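Local coordinates for aldehyde dehydrogenase (Trypanosoma brucei, PDB 5MYP), which probably oxidises aldehydes to carboxylic acids with NAD+ as the electron acceptor, at residues A[65-70]-A[127-132]; A[113-118]-A[454-459]; A[332-337]-A[348-353]; A[15-20]-A[187-192]. All blocks are in the same frame, centred on the assembly; numbering follows the deposited sequence. Where two conformers were deposited one is given.

Contact 1: A[65-70]-A[127-132]; sequences RRRHRD and WNYPLL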
# COMPACT_ATOMS: atom_id res chain seq x y z
N ARG A 65 -24.29 -3.77 21.84
CA ARG A 65 -24.85 -2.78 20.90
C ARG A 65 -26.36 -2.56 21.01
O ARG A 65 -26.87 -1.58 20.45
CB ARG A 65 -24.52 -3.19 19.47
CG ARG A 65 -23.03 -3.31 19.16
CD ARG A 65 -22.41 -1.97 18.79
NE ARG A 65 -22.55 -0.98 19.84
CZ ARG A 65 -23.50 -0.04 19.85
NH1 ARG A 65 -23.56 0.81 20.85
NH2 ARG A 65 -24.38 0.04 18.87
N ARG A 66 -27.07 -3.43 21.73
CA ARG A 66 -28.55 -3.52 21.66
C ARG A 66 -29.06 -3.71 20.22
O ARG A 66 -30.15 -3.24 19.86
CB ARG A 66 -29.24 -2.34 22.36
CG ARG A 66 -30.66 -2.65 22.83
CD ARG A 66 -31.24 -1.52 23.65
NE ARG A 66 -31.38 -0.30 22.86
CZ ARG A 66 -31.35 0.95 23.34
NH1 ARG A 66 -31.17 1.20 24.63
NH2 ARG A 66 -31.49 1.96 22.49
N ARG A 67 -28.26 -4.40 19.42
CA ARG A 67 -28.58 -4.67 18.03
C ARG A 67 -29.38 -5.97 17.98
O ARG A 67 -29.03 -6.95 18.66
CB ARG A 67 -27.28 -4.78 17.23
CG ARG A 67 -27.45 -4.98 15.74
CD ARG A 67 -26.52 -4.09 14.92
NE ARG A 67 -25.14 -4.02 15.39
CZ ARG A 67 -24.24 -4.99 15.25
NH1 ARG A 67 -24.58 -6.14 14.69
NH2 ARG A 67 -23.00 -4.81 15.69
N HIS A 68 -30.47 -5.97 17.21
CA HIS A 68 -31.35 -7.14 17.09
C HIS A 68 -30.62 -8.29 16.39
O HIS A 68 -29.80 -8.05 15.50
CB HIS A 68 -32.63 -6.77 16.32
CG HIS A 68 -33.73 -7.78 16.44
ND1 HIS A 68 -33.79 -8.92 15.68
CD2 HIS A 68 -34.84 -7.79 17.23
CE1 HIS A 68 -34.88 -9.61 15.99
NE2 HIS A 68 -35.53 -8.94 16.93
N ARG A 69 -30.92 -9.52 16.81
CA ARG A 69 -30.31 -10.74 16.26
C ARG A 69 -30.30 -10.78 14.73
O ARG A 69 -29.28 -11.09 14.12
CB ARG A 69 -31.04 -11.98 16.79
CG ARG A 69 -30.75 -13.26 16.02
CD ARG A 69 -31.55 -14.42 16.58
NE ARG A 69 -31.51 -15.56 15.67
CZ ARG A 69 -30.60 -16.53 15.69
NH1 ARG A 69 -29.61 -16.54 16.59
NH2 ARG A 69 -30.67 -17.51 14.80
N ASP A 70 -31.45 -10.49 14.14
CA ASP A 70 -31.61 -10.48 12.68
C ASP A 70 -30.73 -9.42 12.00
O ASP A 70 -30.21 -9.67 10.91
CB ASP A 70 -33.08 -10.26 12.29
CG ASP A 70 -33.99 -11.41 12.72
OD1 ASP A 70 -33.49 -12.46 13.19
OD2 ASP A 70 -35.22 -11.25 12.60
N TRP A 127 -15.51 -1.37 17.65
CA TRP A 127 -16.64 -1.75 18.52
C TRP A 127 -18.00 -1.84 17.82
O TRP A 127 -18.90 -2.50 18.34
CB TRP A 127 -16.75 -0.79 19.72
CG TRP A 127 -16.85 0.66 19.34
CD1 TRP A 127 -15.83 1.56 19.27
CD2 TRP A 127 -18.03 1.36 18.96
NE1 TRP A 127 -16.30 2.78 18.89
CE2 TRP A 127 -17.65 2.69 18.69
CE3 TRP A 127 -19.38 1.00 18.84
CZ2 TRP A 127 -18.58 3.67 18.29
CZ3 TRP A 127 -20.30 1.97 18.44
CH2 TRP A 127 -19.89 3.29 18.17
N ASN A 128 -18.16 -1.17 16.68
CA ASN A 128 -19.50 -0.98 16.08
C ASN A 128 -20.05 -2.25 15.41
O ASN A 128 -21.25 -2.53 15.49
CB ASN A 128 -19.53 0.24 15.14
CG ASN A 128 -18.68 0.07 13.90
OD1 ASN A 128 -17.65 -0.60 13.92
ND2 ASN A 128 -19.10 0.68 12.80
N TYR A 129 -19.17 -3.00 14.74
CA TYR A 129 -19.48 -4.36 14.27
C TYR A 129 -18.32 -5.23 14.75
O TYR A 129 -17.40 -5.52 13.99
CB TYR A 129 -19.65 -4.39 12.75
CG TYR A 129 -20.82 -3.55 12.30
CD1 TYR A 129 -22.11 -4.09 12.23
CD2 TYR A 129 -20.65 -2.21 11.97
CE1 TYR A 129 -23.19 -3.31 11.83
CE2 TYR A 129 -21.72 -1.43 11.57
CZ TYR A 129 -22.99 -1.97 11.50
OH TYR A 129 -24.04 -1.18 11.10
N PRO A 130 -18.37 -5.63 16.03
CA PRO A 130 -17.18 -6.15 16.71
C PRO A 130 -16.75 -7.56 16.32
O PRO A 130 -15.61 -7.93 16.62
CB PRO A 130 -17.57 -6.09 18.19
CG PRO A 130 -19.06 -6.24 18.19
CD PRO A 130 -19.54 -5.60 16.93
N LEU A 131 -17.63 -8.34 15.68
CA LEU A 131 -17.25 -9.66 15.18
C LEU A 131 -16.75 -9.56 13.73
O LEU A 131 -15.67 -10.05 13.41
CB LEU A 131 -18.42 -10.64 15.27
CG LEU A 131 -18.09 -12.12 15.04
CD1 LEU A 131 -17.12 -12.63 16.09
CD2 LEU A 131 -19.36 -12.96 15.01
N LEU A 132 -17.54 -8.91 12.87
CA LEU A 132 -17.18 -8.73 11.46
C LEU A 132 -15.81 -8.08 11.29
O LEU A 132 -14.97 -8.58 10.55
CB LEU A 132 -18.23 -7.87 10.75
CG LEU A 132 -18.03 -7.62 9.25
CD1 LEU A 132 -18.28 -8.90 8.47
CD2 LEU A 132 -18.95 -6.50 8.77
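Arg-67 and Tyr-129 meet with their side chains at about a right angle. Ring atom CD1 of Tyr-129 lies over one face of the Arg-67 guanidinium, displaced toward its rim, and 3.6 Å separates this CD1 from NH2 of Arg-67. The two planes are inclined by 37°, well short of a parallel stack. At the edge of the same guanidinium, near its plane, sits CD of Pro-130, 3.8 Å from Arg-67 NH2. Glu-76 forms a salt bridge with NH1 of Arg-67 and Asn-254 accepts from NE; these two hold the group, and NH2 adds only a weak, bent hydrogen bond to Asn-128 O (2.9 Å, 128° at the hydrogen). Arg-65 works differently: its CD rests 3.5 Å from Asn-128 O, while CZ3 of Trp-127 lies over one face of its guanidinium, whose NH1 donates to Arg-315 O. Here the planes are 65° apart, and NE of Arg-65 reaches the indole at its edge, 3.9 Å from Trp-127 CE3. Asn-128 O is thus approached by both arginines. CB of Asn-128 points away from segment 65-70, and its side chain comes about 5 Å from that of Cys-259, the predicted catalytic cysteine, consistent with the oxyanion-hole asparagine of aldehyde dehydrogenases. The contact is buried where helix 54-65 gives way to helix 69-95, and it meets the loop joining strand 110-124 to helix 132-143; Glu-76 of helix 69-95 also accepts from the backbone N of Leu-131 and Leu-132.

Contact 2: A[113-118]-A[454-459]; sequences LQYEPL and SHRRPV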
# COMPACT_ATOMS: atom_id res chain seq x y z
N LEU A 113 4.83 -13.61 -11.62
CA LEU A 113 4.53 -12.90 -10.37
C LEU A 113 4.00 -13.93 -9.38
O LEU A 113 2.90 -14.45 -9.54
CB LEU A 113 3.50 -11.79 -10.61
CG LEU A 113 3.81 -10.80 -11.73
CD1 LEU A 113 2.72 -9.74 -11.83
CD2 LEU A 113 5.17 -10.15 -11.55
N GLN A 114 4.82 -14.26 -8.38
CA GLN A 114 4.45 -15.22 -7.33
C GLN A 114 3.89 -14.47 -6.13
O GLN A 114 4.20 -13.29 -5.94
CB GLN A 114 5.66 -16.06 -6.91
CG GLN A 114 6.27 -16.91 -8.03
CD GLN A 114 7.47 -17.73 -7.58
OE1 GLN A 114 7.88 -17.68 -6.41
NE2 GLN A 114 8.04 -18.49 -8.50
N TYR A 115 3.06 -15.13 -5.34
CA TYR A 115 2.53 -14.56 -4.10
C TYR A 115 3.10 -15.32 -2.92
O TYR A 115 3.08 -16.55 -2.92
CB TYR A 115 1.01 -14.62 -4.08
CG TYR A 115 0.40 -13.73 -5.13
CD1 TYR A 115 0.12 -12.39 -4.86
CD2 TYR A 115 0.15 -14.21 -6.42
CE1 TYR A 115 -0.42 -11.56 -5.83
CE2 TYR A 115 -0.40 -13.39 -7.40
CZ TYR A 115 -0.68 -12.07 -7.09
OH TYR A 115 -1.22 -11.26 -8.06
N GLU A 116 3.62 -14.60 -1.93
CA GLU A 116 4.16 -15.22 -0.72
C GLU A 116 3.58 -14.57 0.54
O GLU A 116 3.20 -13.39 0.51
CB GLU A 116 5.70 -15.15 -0.69
CG GLU A 116 6.28 -13.74 -0.70
CD GLU A 116 7.79 -13.70 -0.49
OE1 GLU A 116 8.43 -14.76 -0.35
OE2 GLU A 116 8.34 -12.58 -0.44
N PRO A 117 3.51 -15.32 1.66
CA PRO A 117 3.08 -14.72 2.92
C PRO A 117 4.03 -13.62 3.41
O PRO A 117 5.20 -13.60 3.03
CB PRO A 117 3.09 -15.89 3.90
CG PRO A 117 3.03 -17.11 3.06
CD PRO A 117 3.73 -16.77 1.79
N LEU A 118 3.51 -12.73 4.25
CA LEU A 118 4.29 -11.63 4.83
C LEU A 118 4.96 -12.02 6.16
O LEU A 118 6.13 -11.71 6.37
CB LEU A 118 3.39 -10.41 5.05
CG LEU A 118 2.87 -9.74 3.78
CD1 LEU A 118 1.78 -8.73 4.12
CD2 LEU A 118 4.00 -9.09 2.99
N SER A 454 -0.36 -10.52 1.30
CA SER A 454 0.69 -11.24 0.59
C SER A 454 1.69 -10.25 0.00
O SER A 454 1.38 -9.06 -0.16
CB SER A 454 0.11 -12.07 -0.57
OG SER A 454 -0.77 -13.07 -0.11
N HIS A 455 2.87 -10.75 -0.32
CA HIS A 455 3.84 -10.01 -1.10
C HIS A 455 3.82 -10.57 -2.52
O HIS A 455 4.06 -11.76 -2.72
CB HIS A 455 5.24 -10.12 -0.50
CG HIS A 455 6.29 -9.53 -1.37
ND1 HIS A 455 6.10 -8.35 -2.04
CD2 HIS A 455 7.55 -9.93 -1.68
CE1 HIS A 455 7.19 -8.05 -2.73
NE2 HIS A 455 8.08 -9.00 -2.52
N ARG A 456 3.53 -9.71 -3.49
CA ARG A 456 3.62 -10.08 -4.91
C ARG A 456 5.09 -9.98 -5.32
O ARG A 456 5.66 -8.88 -5.35
CB ARG A 456 2.75 -9.15 -5.76
CG ARG A 456 2.72 -9.51 -7.24
CD ARG A 456 1.77 -8.63 -8.02
NE ARG A 456 2.06 -7.21 -7.84
CZ ARG A 456 1.29 -6.22 -8.28
NH1 ARG A 456 0.18 -6.46 -8.97
NH2 ARG A 456 1.65 -4.96 -8.05
N ARG A 457 5.69 -11.12 -5.64
CA ARG A 457 7.13 -11.25 -5.83
C ARG A 457 7.48 -11.60 -7.28
O ARG A 457 7.24 -12.73 -7.70
CB ARG A 457 7.67 -12.32 -4.89
CG ARG A 457 9.19 -12.42 -4.82
CD ARG A 457 9.55 -13.66 -4.03
NE ARG A 457 10.95 -13.72 -3.58
CZ ARG A 457 11.53 -14.83 -3.11
NH1 ARG A 457 10.85 -15.98 -3.04
NH2 ARG A 457 12.80 -14.80 -2.73
N PRO A 458 8.05 -10.65 -8.04
CA PRO A 458 8.42 -10.95 -9.43
C PRO A 458 9.62 -11.89 -9.53
O PRO A 458 10.57 -11.77 -8.76
CB PRO A 458 8.78 -9.57 -10.00
CG PRO A 458 9.20 -8.78 -8.82
CD PRO A 458 8.29 -9.23 -7.72
N VAL A 459 9.54 -12.83 -10.47
CA VAL A 459 10.62 -13.78 -10.74
C VAL A 459 10.94 -13.73 -12.23
O VAL A 459 10.03 -13.85 -13.06
CB VAL A 459 10.22 -15.22 -10.33
CG1 VAL A 459 11.36 -16.19 -10.65
CG2 VAL A 459 9.83 -15.26 -8.85
O HOH W 1 7.82 -16.46 -4.02
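Strands 113-117 and 454-459 pair Gln-114 with Arg-457 and Glu-116 with His-455, an antiparallel pair at the dimer interface in the sheet that also holds parallel strands 147-151 and 196-200. Four backbone hydrogen bonds join these two pairs; His-455 N to Glu-116 O (2.8 Å) is nearly straight at 169°. Apolar contacts line the face of Leu-113, Tyr-115, Arg-456 and Pro-458. CD2 of Leu-113 meets CB of Pro-458 at 4.0 Å, and the aliphatic part of Arg-456 runs beside the Tyr-115 ring, pointing the same way. CG2 of Val-459 packs against the Gln-114 amide, 3.6 Å from its CD. Charge gathers on the face of Glu-116 and Arg-457. OE1 of Glu-116 lies above the Arg-457 guanidinium, 3.8 Å from NH1, a long salt bridge of charges alone. Ser-413 of the second subunit is hydrogen-bonded to Glu-116 OE2, and Ser-414 of that subunit to Arg-457 NH2; Val-459 pairs with a strand of the same neighbour, which carries the sheet across the interface. One water gives a hydrogen to Gln-114 OE1 (2.7 Å) and accepts from Arg-457 NH1 (3.2 Å), lying at the edge of the guanidinium, in its plane.

Contact 3: A[332-337]-A[348-353]; sequences GKVAVG and APTILT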
# COMPACT_ATOMS: atom_id res chain seq x y z
N GLY A 332 -29.35 22.83 13.14
CA GLY A 332 -30.43 23.07 12.19
C GLY A 332 -31.81 22.92 12.80
O GLY A 332 -31.95 22.75 14.01
N LYS A 333 -32.83 23.00 11.95
CA LYS A 333 -34.22 22.80 12.35
C LYS A 333 -34.51 21.30 12.40
O LYS A 333 -34.29 20.60 11.42
CB LYS A 333 -35.16 23.47 11.34
CG LYS A 333 -36.64 23.44 11.72
CD LYS A 333 -37.49 24.11 10.65
CE LYS A 333 -38.89 24.44 11.15
NZ LYS A 333 -39.67 23.23 11.53
N VAL A 334 -35.00 20.81 13.54
CA VAL A 334 -35.46 19.42 13.65
C VAL A 334 -36.75 19.30 12.84
O VAL A 334 -37.83 19.65 13.32
CB VAL A 334 -35.68 18.98 15.11
CG1 VAL A 334 -36.29 17.58 15.18
CG2 VAL A 334 -34.37 19.02 15.88
N ALA A 335 -36.62 18.83 11.59
CA ALA A 335 -37.76 18.64 10.70
C ALA A 335 -38.51 17.34 11.02
O ALA A 335 -39.74 17.31 10.96
CB ALA A 335 -37.31 18.63 9.25
N VAL A 336 -37.76 16.28 11.32
CA VAL A 336 -38.33 14.98 11.69
C VAL A 336 -37.57 14.44 12.90
O VAL A 336 -36.34 14.47 12.93
CB VAL A 336 -38.24 13.96 10.53
CG1 VAL A 336 -38.82 12.61 10.94
CG2 VAL A 336 -38.96 14.49 9.30
N GLY A 337 -38.31 13.96 13.89
CA GLY A 337 -37.74 13.20 15.00
C GLY A 337 -37.23 14.04 16.17
O GLY A 337 -37.94 14.90 16.68
N ALA A 348 -33.54 8.58 18.41
CA ALA A 348 -34.25 8.19 17.19
C ALA A 348 -33.66 8.93 15.98
O ALA A 348 -33.09 10.01 16.14
CB ALA A 348 -35.74 8.49 17.31
N PRO A 349 -33.78 8.34 14.77
CA PRO A 349 -33.30 9.03 13.58
C PRO A 349 -33.93 10.41 13.45
O PRO A 349 -35.15 10.56 13.59
CB PRO A 349 -33.73 8.11 12.43
CG PRO A 349 -33.90 6.78 13.05
CD PRO A 349 -34.36 7.03 14.45
N THR A 350 -33.08 11.41 13.22
CA THR A 350 -33.48 12.81 13.26
C THR A 350 -33.00 13.51 12.00
O THR A 350 -31.80 13.49 11.70
CB THR A 350 -32.90 13.48 14.52
OG1 THR A 350 -33.43 12.83 15.68
CG2 THR A 350 -33.23 14.97 14.56
N ILE A 351 -33.93 14.12 11.28
CA ILE A 351 -33.64 14.84 10.03
C ILE A 351 -33.56 16.33 10.34
O ILE A 351 -34.51 16.92 10.86
CB ILE A 351 -34.73 14.60 8.97
CG1 ILE A 351 -34.97 13.09 8.75
CG2 ILE A 351 -34.36 15.29 7.66
CD1 ILE A 351 -36.12 12.78 7.82
N LEU A 352 -32.41 16.93 10.02
CA LEU A 352 -32.20 18.36 10.21
C LEU A 352 -32.27 19.07 8.86
O LEU A 352 -31.68 18.61 7.88
CB LEU A 352 -30.83 18.64 10.84
CG LEU A 352 -30.51 18.09 12.22
CD1 LEU A 352 -29.13 18.58 12.64
CD2 LEU A 352 -31.55 18.48 13.25
N THR A 353 -32.98 20.20 8.83
CA THR A 353 -33.01 21.09 7.66
C THR A 353 -32.51 22.47 8.07
O THR A 353 -32.24 22.72 9.26
CB THR A 353 -34.44 21.21 7.10
OG1 THR A 353 -35.32 21.69 8.11
CG2 THR A 353 -34.93 19.86 6.60
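The carbonyl oxygen of Ile-351 takes two backbone N-H groups from consecutive residues of the partner strand: Ala-335 N at 2.9 Å and, more weakly, Val-336 N at 3.3 Å. The shorter bond is the more bent at its hydrogen, 140° against 168° for the weak one. Ile-351 N returns a bond to Val-336 O. Farther along, the pairing is regular: Lys-333 and Thr-353 exchange two bonds, Lys-333 N to Thr-353 O at 2.8 Å and Thr-353 N to Lys-333 O at 2.9 Å. With Ala-335 and Val-336 both opposite Ile-351, the antiparallel pair contains a classic beta bulge, which shifts the register by one residue. Strand 333-336 is thereby joined to strand 346-353, whose other side pairs in parallel with strand 370-376. On the face of Val-336 and Ile-351 the two side chains lie side by side, pointing the same way, with Val-336 CG2 3.6 Å from Ile-351 CD1. Helix 272-287 packs on this face, Leu-279 meeting Ile-351. Ala-335 CB reaches CG2 of Thr-353 at 3.8 Å. Across the sheet, CG2 of Val-334 and CD2 of Leu-352 touch as their chains cross, and Leu-352 packs on Ile-370. Thr-350 OG1 donates to Ala-348 O (2.9 Å) within its own segment and receives the N-H of Gly-338.

Contact 4: A[15-20]-A[187-192]; sequences ENIPVI and TAVLKE. Unlike the reference sequence in segment 15-20: Val-19 (reference Thr).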
# COMPACT_ATOMS: atom_id res chain seq x y z
N GLU A 15 3.68 -7.80 30.21
CA GLU A 15 4.77 -8.77 30.10
C GLU A 15 4.45 -9.92 29.13
O GLU A 15 5.36 -10.45 28.48
CB GLU A 15 5.12 -9.33 31.49
CG GLU A 15 6.05 -10.53 31.49
CD GLU A 15 6.38 -11.01 32.89
OE1 GLU A 15 6.54 -12.24 33.08
OE2 GLU A 15 6.49 -10.17 33.80
N ASN A 16 3.18 -10.31 29.05
CA ASN A 16 2.73 -11.38 28.14
C ASN A 16 2.60 -10.96 26.67
O ASN A 16 2.56 -11.83 25.79
CB ASN A 16 1.40 -12.00 28.61
CG ASN A 16 1.57 -12.93 29.81
OD1 ASN A 16 2.67 -13.41 30.10
ND2 ASN A 16 0.47 -13.19 30.51
N ILE A 17 2.52 -9.66 26.39
CA ILE A 17 2.35 -9.18 25.01
C ILE A 17 3.52 -9.59 24.09
O ILE A 17 3.27 -10.15 23.03
CB ILE A 17 2.01 -7.66 24.97
CG1 ILE A 17 0.57 -7.45 25.47
CG2 ILE A 17 2.17 -7.08 23.56
CD1 ILE A 17 0.23 -6.02 25.83
N PRO A 18 4.79 -9.33 24.50
CA PRO A 18 5.93 -9.85 23.72
C PRO A 18 5.94 -11.37 23.52
O PRO A 18 6.35 -11.83 22.45
CB PRO A 18 7.15 -9.44 24.56
CG PRO A 18 6.69 -8.29 25.38
CD PRO A 18 5.22 -8.42 25.58
N VAL A 19 5.48 -12.12 24.52
CA VAL A 19 5.45 -13.59 24.46
C VAL A 19 4.44 -14.05 23.41
O VAL A 19 4.74 -14.93 22.60
CB VAL A 19 5.12 -14.23 25.83
CG1 VAL A 19 5.06 -15.75 25.73
CG2 VAL A 19 6.15 -13.81 26.88
N ILE A 20 3.25 -13.45 23.43
CA ILE A 20 2.18 -13.75 22.48
C ILE A 20 2.65 -13.50 21.04
O ILE A 20 2.50 -14.38 20.18
CB ILE A 20 0.90 -12.93 22.80
CG1 ILE A 20 0.24 -13.47 24.08
CG2 ILE A 20 -0.11 -12.97 21.66
CD1 ILE A 20 -0.75 -12.53 24.72
N THR A 187 -0.98 0.28 22.84
CA THR A 187 0.34 0.91 22.76
C THR A 187 1.45 -0.13 22.86
O THR A 187 2.40 -0.10 22.07
CB THR A 187 0.52 1.99 23.85
OG1 THR A 187 -0.48 2.99 23.68
CG2 THR A 187 1.89 2.64 23.78
N ALA A 188 1.32 -1.07 23.80
CA ALA A 188 2.32 -2.12 24.01
C ALA A 188 2.44 -3.10 22.83
O ALA A 188 3.55 -3.43 22.41
CB ALA A 188 2.01 -2.89 25.29
N VAL A 189 1.31 -3.56 22.29
CA VAL A 189 1.36 -4.49 21.14
C VAL A 189 1.91 -3.79 19.89
O VAL A 189 2.62 -4.41 19.11
CB VAL A 189 0.01 -5.20 20.87
CG1 VAL A 189 -1.02 -4.27 20.26
CG2 VAL A 189 0.20 -6.42 19.98
N LEU A 190 1.63 -2.50 19.74
CA LEU A 190 2.19 -1.69 18.63
C LEU A 190 3.72 -1.48 18.66
O LEU A 190 4.30 -1.11 17.62
CB LEU A 190 1.46 -0.35 18.52
CG LEU A 190 0.05 -0.42 17.90
CD1 LEU A 190 -0.69 0.89 18.08
CD2 LEU A 190 0.09 -0.80 16.42
N LYS A 191 4.36 -1.70 19.81
CA LYS A 191 5.82 -1.72 19.89
C LYS A 191 6.43 -2.98 19.29
O LYS A 191 7.60 -2.98 18.88
CB LYS A 191 6.28 -1.57 21.34
CG LYS A 191 5.92 -0.22 21.95
CD LYS A 191 6.92 0.19 23.02
CE LYS A 191 7.05 -0.86 24.11
NZ LYS A 191 8.03 -1.93 23.74
N GLU A 192 5.66 -4.07 19.25
CA GLU A 192 6.13 -5.35 18.68
C GLU A 192 6.15 -5.28 17.15
O GLU A 192 5.39 -4.51 16.55
CB GLU A 192 5.25 -6.51 19.14
CG GLU A 192 5.17 -6.70 20.66
CD GLU A 192 6.52 -6.98 21.29
OE1 GLU A 192 7.33 -7.72 20.70
OE2 GLU A 192 6.77 -6.44 22.39
O HOH W 2 7.87 -10.32 20.69
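Ile-17, in the first turn of helix 16-29, packs against Ala-188 and Val-189 near the end of helix 183-191, a helix-to-helix contact on the outside of the probable NAD-binding domain. Apolar contact comes first. The two branches of Ile-17 divide the work: CD1 touches the methyl CB of Ala-188 at 3.6 Å, while CG2 rests on the backbone of Val-189, 3.6 Å from its CA. That branch is anti to the backbone N of Ile-17, whereas CG1, which carries CD1, is anti to the carbonyl carbon (chi1 -72°). CG2 also approaches CB of Val-189 at 3.9 Å. Thr-12 and Leu-14, in the loop ahead of helix 16-29, extend the packing, the first against Ile-17 and the second against Ala-188. Behind Val-189, Leu-190 turns to the opposite side and packs on Leu-122 and Ile-124 of strand 110-124, so helix 183-191 stands between helix 16-29 and the central sheet. A carboxylate against a proline ring makes the second kind of contact. The Glu-192 chain, its CD turned by a bend at chi2 (-60°), crosses Pro-18 at about a right angle; its OE2 lies 3.5 Å from Pro-18 CG. No direct hydrogen bond joins the segments. The polar link is instead a water, which donates one hydrogen to Pro-18 O at 2.8 Å and the other to Glu-192 OE1 at 2.7 Å.

Contact 1 is the buried one, close to the predicted catalytic residues, and relies on Arg-65 and Arg-67, whose polar ends are bonded within the chain. The others lie farther from the chain's centre and are partly buried. Contacts 2 and 3 are both antiparallel strand pairs, in different sheets; the contact centres are 51 Å apart. Contacts 1 and 2 both reach the second subunit, contact 2 through charged groups at its heart, whereas contact 3 sets chiefly apolar side chains around a hydrogen-bonded bulge and touches no other chain. Contact 4 joins helices through aliphatic packing and a water. Strand 110-124 links three of them: it forms contact 2, precedes the loop of contact 1 and lies beneath helix 183-191 of contact 4.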